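Local coordinates for magnesium transporter (Enterococcus faecalis, PDB 2OUX), which transports magnesium ions across the cell membrane as a homodimer, the piece modelled here being its cytosolic N and CBS domains, at the interface of chains A and B. Sequence-based numbering; all coordinates share one arbitrary frame. Chains: chain A/B, Magnesium transporter.

Contact 1: the interface of chains A and B. Residues chain A 190-192, 195; chain B 167, 171-174, 191.
The CBS-domain dimer interface brings A:Arg192, on the short helix 191-194 of chain A, against the B:Ala167 to B:Tyr174 stretch of chain B. The guanidinium does the gripping. NH2 of A:Arg192 gives a short bond of 2.5 Å to the backbone O of B:Ala167, with the nitrogen lying in the carbonyl plane at a C=O...N angle of 154°. NH1 of A:Arg192 reaches the backbone O of B:Glu171 at 3.3 Å, this time from above the carbonyl plane and off the lone pairs. Both oxygens lie in the guanidinium plane, so together they fix its rotation. The B:Ile173 CD1 methyl sits over one face, toward the rim, 3.4 Å from NE of A:Arg192. A bend at chi3 (-65°) turns the arginine tip toward the two carbonyls. B:Tyr174 crosses the arginine chain at about a right angle, and its phenol OH accepts the backbone N-H of A:Arg192 at 3.2 Å. The start of the chain A helix is thereby tied to the tyrosine. Close by, A:Leu191 and B:Leu191 meet tip to tip, CD2 to CD2 at 3.6 Å, pairing the same residue of the two subunits. In the fold, A:Arg192 is the second residue of helix 191-194, which follows directly on strand 185-190 of the first CBS repeat, while its carbonyl partners lie at the end of helix 156-167 and in the loop after it.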
# COMPACT_ATOMS: atom_id res chain seq x y z
N SER A 190 5.77 -11.38 1.83
CA SER A 190 4.56 -10.65 1.50
C SER A 190 3.39 -11.62 1.54
O SER A 190 3.57 -12.82 1.34
CB SER A 190 4.66 -10.05 0.09
OG SER A 190 4.70 -11.09 -0.87
N LEU A 191 2.20 -11.11 1.80
CA LEU A 191 1.04 -11.98 1.86
C LEU A 191 0.79 -12.62 0.50
O LEU A 191 0.40 -13.79 0.41
CB LEU A 191 -0.20 -11.22 2.31
CG LEU A 191 -1.43 -12.11 2.47
CD1 LEU A 191 -1.11 -13.25 3.45
CD2 LEU A 191 -2.60 -11.29 2.97
N ARG A 192 1.05 -11.86 -0.57
CA ARG A 192 0.84 -12.38 -1.91
C ARG A 192 1.77 -13.54 -2.26
O ARG A 192 1.46 -14.34 -3.14
CB ARG A 192 0.98 -11.26 -2.95
CG ARG A 192 2.37 -10.65 -3.12
CD ARG A 192 2.32 -9.45 -4.09
NE ARG A 192 1.97 -9.83 -5.46
CZ ARG A 192 1.61 -8.98 -6.42
NH1 ARG A 192 1.56 -7.68 -6.18
NH2 ARG A 192 1.30 -9.44 -7.62
N ILE A 195 0.18 -16.68 0.22
CA ILE A 195 -1.01 -17.40 -0.22
C ILE A 195 -0.82 -18.38 -1.38
O ILE A 195 -1.68 -19.25 -1.59
CB ILE A 195 -2.16 -16.44 -0.59
CG1 ILE A 195 -1.80 -15.63 -1.84
CG2 ILE A 195 -2.47 -15.53 0.58
CD1 ILE A 195 -2.99 -14.92 -2.45
N ALA B 167 -1.65 -13.74 -8.69
CA ALA B 167 -0.54 -13.24 -7.88
C ALA B 167 0.67 -12.81 -8.72
O ALA B 167 1.12 -11.67 -8.64
CB ALA B 167 -0.12 -14.29 -6.87
N GLU B 171 -0.93 -6.30 -10.81
CA GLU B 171 -0.22 -5.14 -10.25
C GLU B 171 -0.30 -5.31 -8.74
O GLU B 171 0.68 -5.13 -8.03
CB GLU B 171 -0.91 -3.85 -10.72
CG GLU B 171 -0.51 -2.53 -10.05
CD GLU B 171 0.95 -2.16 -10.23
OE1 GLU B 171 1.49 -2.29 -11.35
OE2 GLU B 171 1.56 -1.72 -9.23
N THR B 172 -1.49 -5.67 -8.26
CA THR B 172 -1.74 -5.89 -6.83
C THR B 172 -2.95 -6.80 -6.65
O THR B 172 -3.86 -6.78 -7.47
CB THR B 172 -2.02 -4.55 -6.11
OG1 THR B 172 -2.46 -4.82 -4.77
CG2 THR B 172 -3.11 -3.75 -6.83
N ILE B 173 -2.94 -7.62 -5.60
CA ILE B 173 -4.08 -8.50 -5.32
C ILE B 173 -4.67 -8.14 -3.97
O ILE B 173 -5.53 -8.86 -3.46
CB ILE B 173 -3.72 -10.03 -5.28
CG1 ILE B 173 -2.69 -10.33 -4.19
CG2 ILE B 173 -3.24 -10.47 -6.66
CD1 ILE B 173 -1.29 -9.95 -4.57
N TYR B 174 -4.22 -7.03 -3.40
CA TYR B 174 -4.72 -6.63 -2.09
C TYR B 174 -6.11 -6.00 -2.09
O TYR B 174 -6.79 -5.97 -1.06
CB TYR B 174 -3.68 -5.77 -1.40
CG TYR B 174 -2.40 -6.54 -1.17
CD1 TYR B 174 -2.43 -7.91 -0.92
CD2 TYR B 174 -1.15 -5.91 -1.19
CE1 TYR B 174 -1.26 -8.64 -0.69
CE2 TYR B 174 0.03 -6.62 -0.97
CZ TYR B 174 -0.04 -7.99 -0.72
OH TYR B 174 1.11 -8.71 -0.46
N LEU B 191 -8.14 -8.26 0.14
CA LEU B 191 -7.68 -9.62 0.38
C LEU B 191 -7.78 -9.89 1.87
O LEU B 191 -8.02 -11.03 2.30
CB LEU B 191 -6.23 -9.82 -0.10
CG LEU B 191 -5.56 -11.13 0.33
CD1 LEU B 191 -6.41 -12.34 -0.10
CD2 LEU B 191 -4.16 -11.21 -0.25

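Contact 2: the interface of chains A and B. Residues chain A 35, 69, 251; chain B 230-231.
One face of the A:His35 imidazole receives the edge of the B:Tyr230 ring: CD1 of the phenol points over the centre of the imidazole, and the planes stand 69° apart in an edge-to-face pair. The ring centroids are 4.8 Å apart, and CD1 of B:Tyr230 comes to 3.5 Å from CG of A:His35. Seen from the tyrosine, the histidine lies at its edge, with ND1 in the plane of the phenol ring. The extended first torsion of A:His35, with CG opposite the backbone N (chi1 173°), carries the imidazole out to this neighbour. The CE1-NE2 rim of A:His35 also lies beside the backbone O of B:Tyr230.

The next residue, B:Asp231, is a magnesium ligand of this protein, and its carboxylate is flanked by two residues of chain A. A:Val69 runs past it in the opposite direction and puts its CG1 methyl 3.6 Å from OD2 of B:Asp231. On another side A:Asp251 comes near, its CB 3.6 Å from OD1 of B:Asp231. The two carboxylate planes are turned 64° apart, and A:Asp251 OD1 stands 4.0 Å from B:Asp231 OD2. Water 1 bridges these same oxygens, 2.5 Å from A:Asp251 OD1 and 3.1 Å from B:Asp231 OD2. Two carboxylates this near could raise the proton affinity of one of them.

Within the fold, B:Tyr230 closes helix 220-230 of the second CBS repeat and B:Asp231 begins the turn leading to strand 234-238. Chain A meets this turn with A:His35, just before helix 36-43, with A:Val69, after helix 60-67, both in its N domain, and with A:Asp251 at the start of helix 250-262.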
# COMPACT_ATOMS: atom_id res chain seq x y z
N HIS A 35 -16.80 4.66 4.86
CA HIS A 35 -15.36 4.47 5.04
C HIS A 35 -15.00 5.41 6.20
O HIS A 35 -15.60 6.46 6.34
CB HIS A 35 -14.64 4.90 3.76
CG HIS A 35 -13.14 4.91 3.88
ND1 HIS A 35 -12.34 3.95 3.29
CD2 HIS A 35 -12.31 5.77 4.51
CE1 HIS A 35 -11.08 4.23 3.54
NE2 HIS A 35 -11.03 5.32 4.28
N VAL A 69 -8.07 8.59 11.68
CA VAL A 69 -7.83 9.39 10.49
C VAL A 69 -8.16 10.87 10.56
O VAL A 69 -7.85 11.61 9.62
CB VAL A 69 -8.52 8.78 9.27
CG1 VAL A 69 -7.97 7.38 9.03
CG2 VAL A 69 -10.03 8.75 9.48
N ASP A 251 0.70 5.35 3.87
CA ASP A 251 -0.29 6.42 4.02
C ASP A 251 0.23 7.56 4.89
O ASP A 251 -0.07 8.72 4.64
CB ASP A 251 -1.60 5.89 4.59
CG ASP A 251 -1.41 5.18 5.90
OD1 ASP A 251 -2.10 5.55 6.88
OD2 ASP A 251 -0.57 4.24 5.96
N TYR B 230 -8.57 8.63 1.68
CA TYR B 230 -9.05 7.29 2.01
C TYR B 230 -7.96 6.28 2.36
O TYR B 230 -8.27 5.12 2.62
CB TYR B 230 -9.86 6.73 0.84
CG TYR B 230 -11.16 7.46 0.61
CD1 TYR B 230 -12.36 7.00 1.18
CD2 TYR B 230 -11.21 8.62 -0.17
CE1 TYR B 230 -13.56 7.68 0.97
CE2 TYR B 230 -12.40 9.30 -0.38
CZ TYR B 230 -13.58 8.82 0.19
OH TYR B 230 -14.76 9.49 -0.03
N ASP B 231 -6.71 6.74 2.37
CA ASP B 231 -5.57 5.87 2.66
C ASP B 231 -5.59 4.58 1.82
O ASP B 231 -5.43 3.48 2.36
CB ASP B 231 -5.53 5.52 4.15
CG ASP B 231 -5.37 6.74 5.00
OD1 ASP B 231 -4.71 7.66 4.51
OD2 ASP B 231 -5.88 6.80 6.15
O HOH W 1 -3.41 7.42 7.87

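The centres of contact 1 and contact 2 are about 20 Å apart, and they share no residue. Contact 1 joins the first CBS repeats of the two chains, whereas contact 2 sets the second CBS repeat of chain B against the N domain and second CBS repeat of chain A. Contact 1 and its twin meet at the leucine pair near the two-fold axis, whereas contact 2 lies off it and is repeated with the chains exchanged. Because contact 2 includes a magnesium-binding residue, metal occupancy there could plausibly influence how the N domain packs on the partner, while contact 1 would help keep the CBS domains paired.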